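Local coordinates for beta-galactoside alpha-2,6-sialyltransferase (Photobacterium sp., PDB 2Z4T), which probably transfers sialic acid from CMP-sialic acid onto the 6-hydroxyl of galactose in beta-galactoside acceptors such as lactose, at residues 383-388 / 392-397; 377-382 / 416-421; 282-287 / 308-313. All coordinates share one frame; numbering follows the deposited sequence.

Contact 1 (383-388 / 392-397)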
loop_
_atom_site.group_PDB
_atom_site.type_symbol
_atom_site.label_atom_id
_atom_site.label_comp_id
_atom_site.label_asym_id
_atom_site.label_seq_id
_atom_site.Cartn_x
_atom_site.Cartn_y
_atom_site.Cartn_z
ATOM N N ASN A 383 -8.882 -24.624 -19.392
ATOM C CA ASN A 383 -9.479 -25.503 -20.398
ATOM C C ASN A 383 -10.951 -25.741 -20.184
ATOM O O ASN A 383 -11.728 -25.745 -21.133
ATOM C CB ASN A 383 -8.722 -26.821 -20.504
ATOM C CG ASN A 383 -7.394 -26.650 -21.198
ATOM O OD1 ASN A 383 -7.174 -25.641 -21.869
ATOM N ND2 ASN A 383 -6.493 -27.620 -21.030
ATOM N N ASN A 384 -11.335 -25.890 -18.924
ATOM C CA ASN A 384 -12.740 -26.044 -18.588
ATOM C C ASN A 384 -13.591 -24.858 -19.052
ATOM O O ASN A 384 -14.704 -25.043 -19.557
ATOM C CB ASN A 384 -12.859 -26.287 -17.093
ATOM C CG ASN A 384 -12.875 -27.761 -16.765
ATOM O OD1 ASN A 384 -13.920 -28.399 -16.900
ATOM N ND2 ASN A 384 -11.715 -28.325 -16.360
ATOM N N ALA A 385 -13.032 -23.654 -18.924
ATOM C CA ALA A 385 -13.686 -22.402 -19.333
ATOM C C ALA A 385 -13.842 -22.202 -20.847
ATOM O O ALA A 385 -14.853 -21.634 -21.294
ATOM C CB ALA A 385 -12.964 -21.186 -18.707
ATOM N N ILE A 386 -12.847 -22.646 -21.622
ATOM C CA ILE A 386 -12.789 -22.350 -23.065
ATOM C C ILE A 386 -13.093 -23.563 -23.950
ATOM O O ILE A 386 -13.060 -23.455 -25.178
ATOM C CB ILE A 386 -11.400 -21.772 -23.492
ATOM C CG1 ILE A 386 -10.350 -22.909 -23.627
ATOM C CG2 ILE A 386 -10.967 -20.623 -22.556
ATOM C CD1 ILE A 386 -8.884 -22.455 -23.870
ATOM N N ASN A 387 -13.374 -24.712 -23.324
ATOM C CA ASN A 387 -13.687 -25.940 -24.047
ATOM C C ASN A 387 -15.199 -26.264 -23.966
ATOM O O ASN A 387 -15.769 -26.362 -22.878
ATOM C CB ASN A 387 -12.792 -27.093 -23.552
ATOM C CG ASN A 387 -12.904 -28.361 -24.420
ATOM O OD1 ASN A 387 -14.002 -28.803 -24.743
ATOM N ND2 ASN A 387 -11.767 -28.962 -24.766
ATOM N N GLU A 388 -15.846 -26.409 -25.115
ATOM C CA GLU A 388 -17.293 -26.659 -25.157
ATOM C C GLU A 388 -17.742 -27.951 -24.481
ATOM O O GLU A 388 -18.896 -28.053 -24.041
ATOM C CB GLU A 388 -17.811 -26.640 -26.591
ATOM C CG GLU A 388 -17.661 -25.280 -27.258
ATOM C CD GLU A 388 -18.435 -25.184 -28.557
ATOM O OE1 GLU A 388 -19.643 -25.527 -28.557
ATOM O OE2 GLU A 388 -17.832 -24.772 -29.574
ATOM N N HIS A 392 -18.389 -26.128 -17.395
ATOM C CA HIS A 392 -17.922 -24.792 -16.968
ATOM C C HIS A 392 -17.608 -23.830 -18.117
ATOM O O HIS A 392 -17.196 -22.692 -17.899
ATOM C CB HIS A 392 -16.757 -24.914 -15.982
ATOM C CG HIS A 392 -17.049 -25.875 -14.874
ATOM N ND1 HIS A 392 -17.997 -25.617 -13.907
ATOM C CD2 HIS A 392 -16.603 -27.133 -14.643
ATOM C CE1 HIS A 392 -18.099 -26.664 -13.104
ATOM N NE2 HIS A 392 -17.262 -27.594 -13.528
ATOM N N TYR A 393 -17.838 -24.304 -19.333
ATOM C CA TYR A 393 -17.670 -23.521 -20.534
ATOM C C TYR A 393 -18.283 -22.154 -20.331
ATOM O O TYR A 393 -19.408 -22.053 -19.849
ATOM C CB TYR A 393 -18.382 -24.221 -21.703
ATOM C CG TYR A 393 -18.248 -23.519 -23.025
ATOM C CD1 TYR A 393 -16.994 -23.098 -23.493
ATOM C CD2 TYR A 393 -19.360 -23.291 -23.838
ATOM C CE1 TYR A 393 -16.854 -22.460 -24.731
ATOM C CE2 TYR A 393 -19.219 -22.644 -25.080
ATOM C CZ TYR A 393 -17.966 -22.238 -25.509
ATOM O OH TYR A 393 -17.823 -21.627 -26.722
ATOM N N LEU A 394 -17.561 -21.106 -20.704
ATOM C CA LEU A 394 -18.097 -19.754 -20.542
ATOM C C LEU A 394 -19.415 -19.498 -21.302
ATOM O O LEU A 394 -20.211 -18.666 -20.867
ATOM C CB LEU A 394 -17.038 -18.700 -20.853
ATOM C CG LEU A 394 -15.916 -18.671 -19.797
ATOM C CD1 LEU A 394 -14.817 -17.677 -20.141
ATOM C CD2 LEU A 394 -16.467 -18.390 -18.411
ATOM N N GLY A 395 -19.646 -20.240 -22.395
ATOM C CA GLY A 395 -20.878 -20.152 -23.182
ATOM C C GLY A 395 -20.708 -19.541 -24.569
ATOM O O GLY A 395 -21.657 -19.503 -25.357
ATOM N N ASN A 396 -19.503 -19.047 -24.856
ATOM C CA ASN A 396 -19.183 -18.327 -26.087
ATOM C C ASN A 396 -17.679 -18.326 -26.264
ATOM O O ASN A 396 -16.952 -18.542 -25.296
ATOM C CB ASN A 396 -19.649 -16.873 -25.991
ATOM C CG ASN A 396 -21.122 -16.711 -26.320
ATOM O OD1 ASN A 396 -21.534 -16.745 -27.491
ATOM N ND2 ASN A 396 -21.930 -16.536 -25.281
ATOM N N SER A 397 -17.194 -18.083 -27.476
ATOM C CA SER A 397 -15.753 -17.889 -27.661
ATOM C C SER A 397 -15.296 -16.514 -27.145
ATOM O O SER A 397 -15.959 -15.495 -27.382
ATOM C CB SER A 397 -15.367 -18.051 -29.120
ATOM O OG SER A 397 -16.155 -19.052 -29.722
HETATM O O HOH W 1 -15.157 -19.657 -23.285
#
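Glu388 and Tyr393 run side by side in the same direction, with CG of the glutamate lying over one face of the phenol ring. The CH-pi approach from Glu388 CG to the ring centroid of Tyr393 measures 3.9 Å, and the carbon is displaced toward the rim, 3.5 Å from Tyr393 CZ. Farther out, the carboxylate is turned only 15° from the ring plane. Because Tyr393 holds CG trans to its backbone N (chi1 -178°), the ring swings to the side of its own carbonyl carbon. There the backbone N of Gly395 meets the face opposite Glu388, and the ring is clasped between side chain and main chain. Tyr393 CD1 approaches two carbonyl oxygens, Ala385 O at 3.4 Å and Asn387 O.

The Ala385 carbonyl is gripped twice at the end of helix 371-386. Leu394 N donates to Ala385 O at 2.8 Å along a nearly straight line (163°), and a water also donates to this oxygen, bridging it to Asn396 O. Beside this bond, Ala385 CB rests 4.0 Å from Leu394 CG.

On the other flank, Asn384 and His392 point the same way, and the amide oxygen meets the imidazole at its edge, in plane, with Asn384 OD1 3.7 Å from His392 CD2. The main partner of that oxygen is the hydroxyl of Ser390, which also bonds His392 N, so one serine ties the helix to the returning loop.

The helix end and the loop that follows it pack against the C-terminal parallel sheet of the GT-B fold. Ala385 and Leu394 touch Phe357 of strand 356-360, and they reach strand 460-465 at Phe462 and Lys461 respectively, while Asn384 touches Cys506 and Asn387 touches Cys511, the two halves of one disulfide.

Contact 2 (377-382 / 416-421)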
loop_
_atom_site.group_PDB
_atom_site.type_symbol
_atom_site.label_atom_id
_atom_site.label_comp_id
_atom_site.label_asym_id
_atom_site.label_seq_id
_atom_site.Cartn_x
_atom_site.Cartn_y
_atom_site.Cartn_z
ATOM N N GLN A 377 -2.776 -27.970 -13.094
ATOM C CA GLN A 377 -4.164 -27.779 -12.666
ATOM C C GLN A 377 -4.836 -26.492 -13.197
ATOM O O GLN A 377 -6.014 -26.512 -13.597
ATOM C CB GLN A 377 -4.277 -27.853 -11.147
ATOM C CG GLN A 377 -4.072 -29.271 -10.583
ATOM C CD GLN A 377 -4.893 -30.361 -11.304
ATOM O OE1 GLN A 377 -6.121 -30.284 -11.376
ATOM N NE2 GLN A 377 -4.200 -31.369 -11.854
ATOM N N GLN A 378 -4.101 -25.384 -13.192
ATOM C CA GLN A 378 -4.655 -24.135 -13.669
ATOM C C GLN A 378 -4.888 -24.166 -15.188
ATOM O O GLN A 378 -5.871 -23.604 -15.687
ATOM C CB GLN A 378 -3.799 -22.956 -13.216
ATOM C CG GLN A 378 -3.886 -22.721 -11.696
ATOM C CD GLN A 378 -2.964 -21.615 -11.192
ATOM O OE1 GLN A 378 -3.274 -20.423 -11.315
ATOM N NE2 GLN A 378 -1.828 -22.006 -10.607
ATOM N N ILE A 379 -3.989 -24.838 -15.906
ATOM C CA ILE A 379 -4.178 -25.121 -17.316
ATOM C C ILE A 379 -5.494 -25.889 -17.493
ATOM O O ILE A 379 -6.306 -25.584 -18.377
ATOM C CB ILE A 379 -2.989 -25.905 -17.887
ATOM C CG1 ILE A 379 -1.789 -24.954 -18.075
ATOM C CG2 ILE A 379 -3.370 -26.591 -19.222
ATOM C CD1 ILE A 379 -0.462 -25.637 -18.455
ATOM N N ASN A 380 -5.733 -26.854 -16.615
ATOM C CA ASN A 380 -6.964 -27.586 -16.691
ATOM C C ASN A 380 -8.190 -26.711 -16.388
ATOM O O ASN A 380 -9.260 -26.905 -16.994
ATOM C CB ASN A 380 -6.932 -28.830 -15.808
ATOM C CG ASN A 380 -8.090 -29.757 -16.096
ATOM O OD1 ASN A 380 -8.256 -30.205 -17.219
ATOM N ND2 ASN A 380 -8.908 -30.024 -15.097
ATOM N N VAL A 381 -8.042 -25.754 -15.476
ATOM C CA VAL A 381 -9.147 -24.847 -15.169
ATOM C C VAL A 381 -9.436 -23.926 -16.356
ATOM O O VAL A 381 -10.600 -23.770 -16.738
ATOM C CB VAL A 381 -8.936 -24.054 -13.877
ATOM C CG1 VAL A 381 -10.075 -23.059 -13.656
ATOM C CG2 VAL A 381 -8.829 -25.010 -12.712
ATOM N N ILE A 382 -8.389 -23.343 -16.952
ATOM C CA ILE A 382 -8.555 -22.536 -18.169
ATOM C C ILE A 382 -9.291 -23.371 -19.234
ATOM O O ILE A 382 -10.234 -22.894 -19.870
ATOM C CB ILE A 382 -7.197 -21.986 -18.695
ATOM C CG1 ILE A 382 -6.609 -20.982 -17.693
ATOM C CG2 ILE A 382 -7.344 -21.312 -20.065
ATOM C CD1 ILE A 382 -5.154 -20.755 -17.837
ATOM N N MET A 416 1.662 -19.832 -19.338
ATOM C CA MET A 416 1.772 -18.916 -20.453
ATOM C C MET A 416 2.186 -19.627 -21.733
ATOM O O MET A 416 1.612 -19.368 -22.790
ATOM C CB MET A 416 2.738 -17.787 -20.095
ATOM C CG MET A 416 2.486 -16.467 -20.789
ATOM S SD MET A 416 0.782 -15.818 -20.834
ATOM C CE MET A 416 0.888 -15.120 -22.498
ATOM N N GLN A 417 3.150 -20.544 -21.650
ATOM C CA GLN A 417 3.609 -21.211 -22.872
ATOM C C GLN A 417 2.677 -22.321 -23.354
ATOM O O GLN A 417 2.834 -22.857 -24.454
ATOM C CB GLN A 417 5.071 -21.667 -22.787
ATOM C CG GLN A 417 5.455 -22.464 -21.558
ATOM C CD GLN A 417 6.933 -22.284 -21.170
ATOM O OE1 GLN A 417 7.575 -21.282 -21.525
ATOM N NE2 GLN A 417 7.470 -23.253 -20.428
ATOM N N ASN A 418 1.672 -22.629 -22.545
ATOM C CA ASN A 418 0.625 -23.522 -22.997
ATOM C C ASN A 418 -0.362 -22.888 -23.988
ATOM O O ASN A 418 -1.091 -23.614 -24.660
ATOM C CB ASN A 418 -0.134 -24.121 -21.809
ATOM C CG ASN A 418 -0.789 -25.429 -22.166
ATOM O OD1 ASN A 418 -2.018 -25.549 -22.184
ATOM N ND2 ASN A 418 0.030 -26.412 -22.501
ATOM N N TYR A 419 -0.382 -21.551 -24.063
ATOM C CA TYR A 419 -1.377 -20.815 -24.867
ATOM C C TYR A 419 -0.790 -19.726 -25.752
ATOM O O TYR A 419 -0.622 -18.605 -25.306
ATOM C CB TYR A 419 -2.470 -20.202 -23.987
ATOM C CG TYR A 419 -3.217 -21.209 -23.153
ATOM C CD1 TYR A 419 -4.279 -21.962 -23.697
ATOM C CD2 TYR A 419 -2.857 -21.420 -21.823
ATOM C CE1 TYR A 419 -4.964 -22.893 -22.930
ATOM C CE2 TYR A 419 -3.532 -22.343 -21.040
ATOM C CZ TYR A 419 -4.588 -23.088 -21.587
ATOM O OH TYR A 419 -5.240 -24.010 -20.776
ATOM N N PRO A 420 -0.528 -20.054 -27.031
ATOM C CA PRO A 420 0.092 -19.196 -28.061
ATOM C C PRO A 420 -0.126 -17.660 -28.186
ATOM O O PRO A 420 0.863 -16.994 -27.949
ATOM C CB PRO A 420 -0.191 -19.940 -29.379
ATOM C CG PRO A 420 -0.218 -21.387 -28.964
ATOM C CD PRO A 420 -0.827 -21.403 -27.564
ATOM N N SER A 421 -1.259 -17.004 -28.515
ATOM C CA SER A 421 -2.700 -17.162 -28.231
ATOM C C SER A 421 -3.096 -16.257 -27.020
ATOM O O SER A 421 -3.829 -15.265 -27.172
ATOM C CB SER A 421 -3.198 -18.593 -28.089
ATOM O OG SER A 421 -4.597 -18.615 -27.759
#
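Two consecutive beta-alpha-beta crossovers of the C-terminal Rossmann-like domain meet where Ile379 and Ile382 of helix 371-386 receive Tyr419 and Asn418, at the C-terminal end of helix 410-417. The first helix links strands 356-360 and 399-403, the second continues to strand 423-424, and both lie on the same side of the parallel sheet.

Tyr419 reaches toward the first helix with its hydroxyl leading. Ile382 comes at it from the opposite direction and sets its CG2 branch against the phenol end, 3.6 Å from Tyr419 CZ, with the ring met obliquely. The tip of its other branch, Ile382 CD1, lies 3.9 Å from Tyr419 CE2. One turn earlier, Ile379 CG2 stands 3.5 Å from Tyr419 OH. This methyl is trans to the backbone N of Ile379, with CG1 beside that N (chi1 -75°). CG2 thus faces both the tyrosine hydroxyl and Asn418 OD1, the latter at 3.4 Å, while the CG1 arm ends with Ile379 CD1 on Asn418 CB and CG, 3.7 Å from each. The amide oxygen of Asn418 in turn sits above one face of the Tyr419 ring, toward its rim, so the side chains of Asn418 and Tyr419 pack on each other as well as on the helix.

Ile382 also touches Phe359 and Leu400 of the sheet, and its side chain is about 11 Å from the bound CMP, close to the nucleotide site but not in contact with it.

The side chains meet mostly by van der Waals contact. Tyr419 OH also lies 3.1 Å from Ile379 O, but its hydrogen bond is to Asn383 OD1, farther along helix 371-386, consistent with an apolar seat for the ring and a polar partner for its hydroxyl.

Contact 3 (282-287 / 308-313)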
loop_
_atom_site.group_PDB
_atom_site.type_symbol
_atom_site.label_atom_id
_atom_site.label_comp_id
_atom_site.label_asym_id
_atom_site.label_seq_id
_atom_site.Cartn_x
_atom_site.Cartn_y
_atom_site.Cartn_z
ATOM N N TRP A 282 -2.710 -2.874 18.274
ATOM C CA TRP A 282 -2.050 -1.606 17.911
ATOM C C TRP A 282 -2.831 -0.386 18.404
ATOM O O TRP A 282 -2.250 0.547 18.960
ATOM C CB TRP A 282 -1.731 -1.501 16.403
ATOM C CG TRP A 282 -0.730 -2.539 15.939
ATOM C CD1 TRP A 282 -0.934 -3.530 15.012
ATOM C CD2 TRP A 282 0.616 -2.711 16.413
ATOM N NE1 TRP A 282 0.197 -4.296 14.880
ATOM C CE2 TRP A 282 1.165 -3.811 15.722
ATOM C CE3 TRP A 282 1.415 -2.027 17.333
ATOM C CZ2 TRP A 282 2.479 -4.250 15.935
ATOM C CZ3 TRP A 282 2.716 -2.473 17.553
ATOM C CH2 TRP A 282 3.235 -3.568 16.855
ATOM N N GLN A 283 -4.147 -0.437 18.235
ATOM C CA GLN A 283 -5.044 0.670 18.577
ATOM C C GLN A 283 -5.143 0.937 20.074
ATOM O O GLN A 283 -5.570 2.023 20.486
ATOM C CB GLN A 283 -6.454 0.411 18.009
ATOM C CG GLN A 283 -7.333 -0.549 18.833
ATOM C CD GLN A 283 -6.940 -2.015 18.706
ATOM O OE1 GLN A 283 -5.894 -2.354 18.148
ATOM N NE2 GLN A 283 -7.787 -2.894 19.232
ATOM N N LYS A 284 -4.773 -0.049 20.888
ATOM C CA LYS A 284 -4.779 0.131 22.338
ATOM C C LYS A 284 -3.537 0.863 22.832
ATOM O O LYS A 284 -3.509 1.313 23.968
ATOM C CB LYS A 284 -4.879 -1.219 23.049
ATOM C CG LYS A 284 -6.173 -1.967 22.810
ATOM C CD LYS A 284 -7.363 -1.244 23.410
ATOM C CE LYS A 284 -8.613 -1.580 22.645
ATOM N NZ LYS A 284 -9.833 -1.318 23.437
ATOM N N LEU A 285 -2.512 0.978 21.981
ATOM C CA LEU A 285 -1.227 1.550 22.395
ATOM C C LEU A 285 -0.830 2.767 21.595
ATOM O O LEU A 285 0.077 3.496 21.999
ATOM C CB LEU A 285 -0.106 0.510 22.314
ATOM C CG LEU A 285 -0.186 -0.734 23.215
ATOM C CD1 LEU A 285 0.740 -1.818 22.717
ATOM C CD2 LEU A 285 0.201 -0.369 24.604
ATOM N N TYR A 286 -1.489 2.990 20.461
ATOM C CA TYR A 286 -1.099 4.045 19.547
ATOM C C TYR A 286 -2.333 4.492 18.806
ATOM O O TYR A 286 -3.301 3.744 18.742
ATOM C CB TYR A 286 -0.072 3.531 18.529
ATOM C CG TYR A 286 1.242 3.105 19.121
ATOM C CD1 TYR A 286 1.507 1.758 19.378
ATOM C CD2 TYR A 286 2.224 4.038 19.425
ATOM C CE1 TYR A 286 2.712 1.351 19.948
ATOM C CE2 TYR A 286 3.446 3.645 19.991
ATOM C CZ TYR A 286 3.679 2.292 20.246
ATOM O OH TYR A 286 4.882 1.888 20.794
ATOM N N PRO A 287 -2.323 5.715 18.254
ATOM C CA PRO A 287 -3.380 6.000 17.284
ATOM C C PRO A 287 -3.146 5.090 16.097
ATOM O O PRO A 287 -2.019 5.032 15.587
ATOM C CB PRO A 287 -3.129 7.468 16.891
ATOM C CG PRO A 287 -2.283 8.043 18.061
ATOM C CD PRO A 287 -1.419 6.866 18.452
ATOM N N ARG A 308 -14.562 -7.115 16.925
ATOM C CA ARG A 308 -15.090 -5.888 16.338
ATOM C C ARG A 308 -15.249 -4.769 17.391
ATOM O O ARG A 308 -14.785 -3.648 17.156
ATOM C CB ARG A 308 -16.355 -6.167 15.516
ATOM C CG ARG A 308 -17.556 -5.359 15.901
ATOM C CD ARG A 308 -18.288 -4.786 14.741
ATOM N NE ARG A 308 -19.460 -5.576 14.354
ATOM C CZ ARG A 308 -20.528 -5.835 15.115
ATOM N NH1 ARG A 308 -20.602 -5.422 16.373
ATOM N NH2 ARG A 308 -21.527 -6.551 14.609
ATOM N N ASP A 309 -15.852 -5.089 18.546
ATOM C CA ASP A 309 -15.920 -4.162 19.699
ATOM C C ASP A 309 -14.544 -3.678 20.095
ATOM O O ASP A 309 -14.345 -2.489 20.336
ATOM C CB ASP A 309 -16.520 -4.827 20.955
ATOM C CG ASP A 309 -18.014 -5.048 20.853
ATOM O OD1 ASP A 309 -18.619 -4.550 19.872
ATOM O OD2 ASP A 309 -18.577 -5.727 21.757
ATOM N N TYR A 310 -13.609 -4.624 20.185
ATOM C CA TYR A 310 -12.282 -4.363 20.714
ATOM C C TYR A 310 -11.465 -3.428 19.820
ATOM O O TYR A 310 -10.733 -2.562 20.330
ATOM C CB TYR A 310 -11.544 -5.677 20.931
ATOM C CG TYR A 310 -10.291 -5.548 21.754
ATOM C CD1 TYR A 310 -10.348 -5.555 23.156
ATOM C CD2 TYR A 310 -9.039 -5.426 21.141
ATOM C CE1 TYR A 310 -9.192 -5.448 23.932
ATOM C CE2 TYR A 310 -7.889 -5.324 21.901
ATOM C CZ TYR A 310 -7.968 -5.336 23.304
ATOM O OH TYR A 310 -6.823 -5.228 24.065
ATOM N N ILE A 311 -11.576 -3.603 18.500
ATOM C CA ILE A 311 -10.920 -2.691 17.570
ATOM C C ILE A 311 -11.641 -1.328 17.555
ATOM O O ILE A 311 -11.005 -0.289 17.286
ATOM C CB ILE A 311 -10.795 -3.299 16.158
ATOM C CG1 ILE A 311 -9.956 -4.582 16.222
ATOM C CG2 ILE A 311 -10.127 -2.318 15.207
ATOM C CD1 ILE A 311 -10.101 -5.507 15.058
ATOM N N GLY A 312 -12.950 -1.335 17.866
ATOM C CA GLY A 312 -13.742 -0.110 18.027
ATOM C C GLY A 312 -13.630 0.811 16.829
ATOM O O GLY A 312 -13.671 0.368 15.678
ATOM N N ASP A 313 -13.454 2.097 17.085
ATOM C CA ASP A 313 -13.445 3.056 15.988
ATOM C C ASP A 313 -12.096 3.139 15.247
ATOM O O ASP A 313 -11.841 4.105 14.538
ATOM C CB ASP A 313 -13.957 4.435 16.453
ATOM C CG ASP A 313 -13.039 5.093 17.505
ATOM O OD1 ASP A 313 -11.801 4.831 17.485
ATOM O OD2 ASP A 313 -13.567 5.869 18.358
#
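Gln283 and Lys284 reach from the short, weakly bonded helix at about 282-285 to Tyr310 at the end of helix 305-311, beside a beta-alpha-beta crossover in the N-terminal Rossmann-like domain of the GT-B fold. The first of these helices leads into strand 288-292, and helix 305-311 lies on the connection from that strand to its parallel neighbour 315-317.

Lys284 bends about its CB-CG bond and then runs out extended, which brings the chain from the phenol end to the middle of the Tyr310 ring face. Lys284 CG begins 3.6 Å from Tyr310 OH. CE arrives over the middle of the face, with a CH-pi distance of 3.9 Å from Lys284 CE to the Tyr310 ring centroid, and Lys284 NZ completes a cation-pi contact at 4.3 Å from that centroid. The Tyr310 CG is trans to the backbone N (chi1 -167°), which carries the ring to the side of its carbonyl carbon, where Lys284 crosses its face. Asn281 ND2 bonds the tyrosine hydroxyl, which probably limits how far the ring can shift.

Gln283 takes a different shape. CG is held between its backbone N and carbonyl carbon (chi1 80°), and a second bend at CB-CG curls the amide back so that it crosses the phenol at about a right angle. Gln283 NE2 then donates to Tyr310 O at 3.2 Å. The same nitrogen also bonds Tyr280 O, so two carbonyls fix the rotation of the amide.

The Ile311 CB points away from 282-287, and its side chain touches Tyr290 and Phe292 of strand 288-292, yet its backbone flanks the amide, with Gln283 NE2 3.6 Å from Ile311 CA.

The tyrosine carbonyl is approached from above rather than along a lone pair: Gln283 NE2 stands 50° out of its plane, while Lys284 CE lies 3.3 Å from the same Tyr310 O.

Contacts 1 and 2 share helix 371-386, their centres 13 Å apart, contact 1 being nested within the loop that contact 2 closes. A probable Asn383-Tyr419 bond and Ile386 CD1 on the Tyr419 ring join them. Contact 3 belongs to the other Rossmann-like half, its centre about 45 Å or more from both. Contact 2 has two buried residues of four touching (Ile382, Tyr419), contact 1 two of eight and contact 3 one of four (Ile311), with Glu388, Asn418 and Lys284 at the surface. Contact 1 relies on a main-chain bond and water at a helix end, contact 2 on isoleucine branches between crossovers, contact 3 on an amide-to-carbonyl bond and a lysine over a ring.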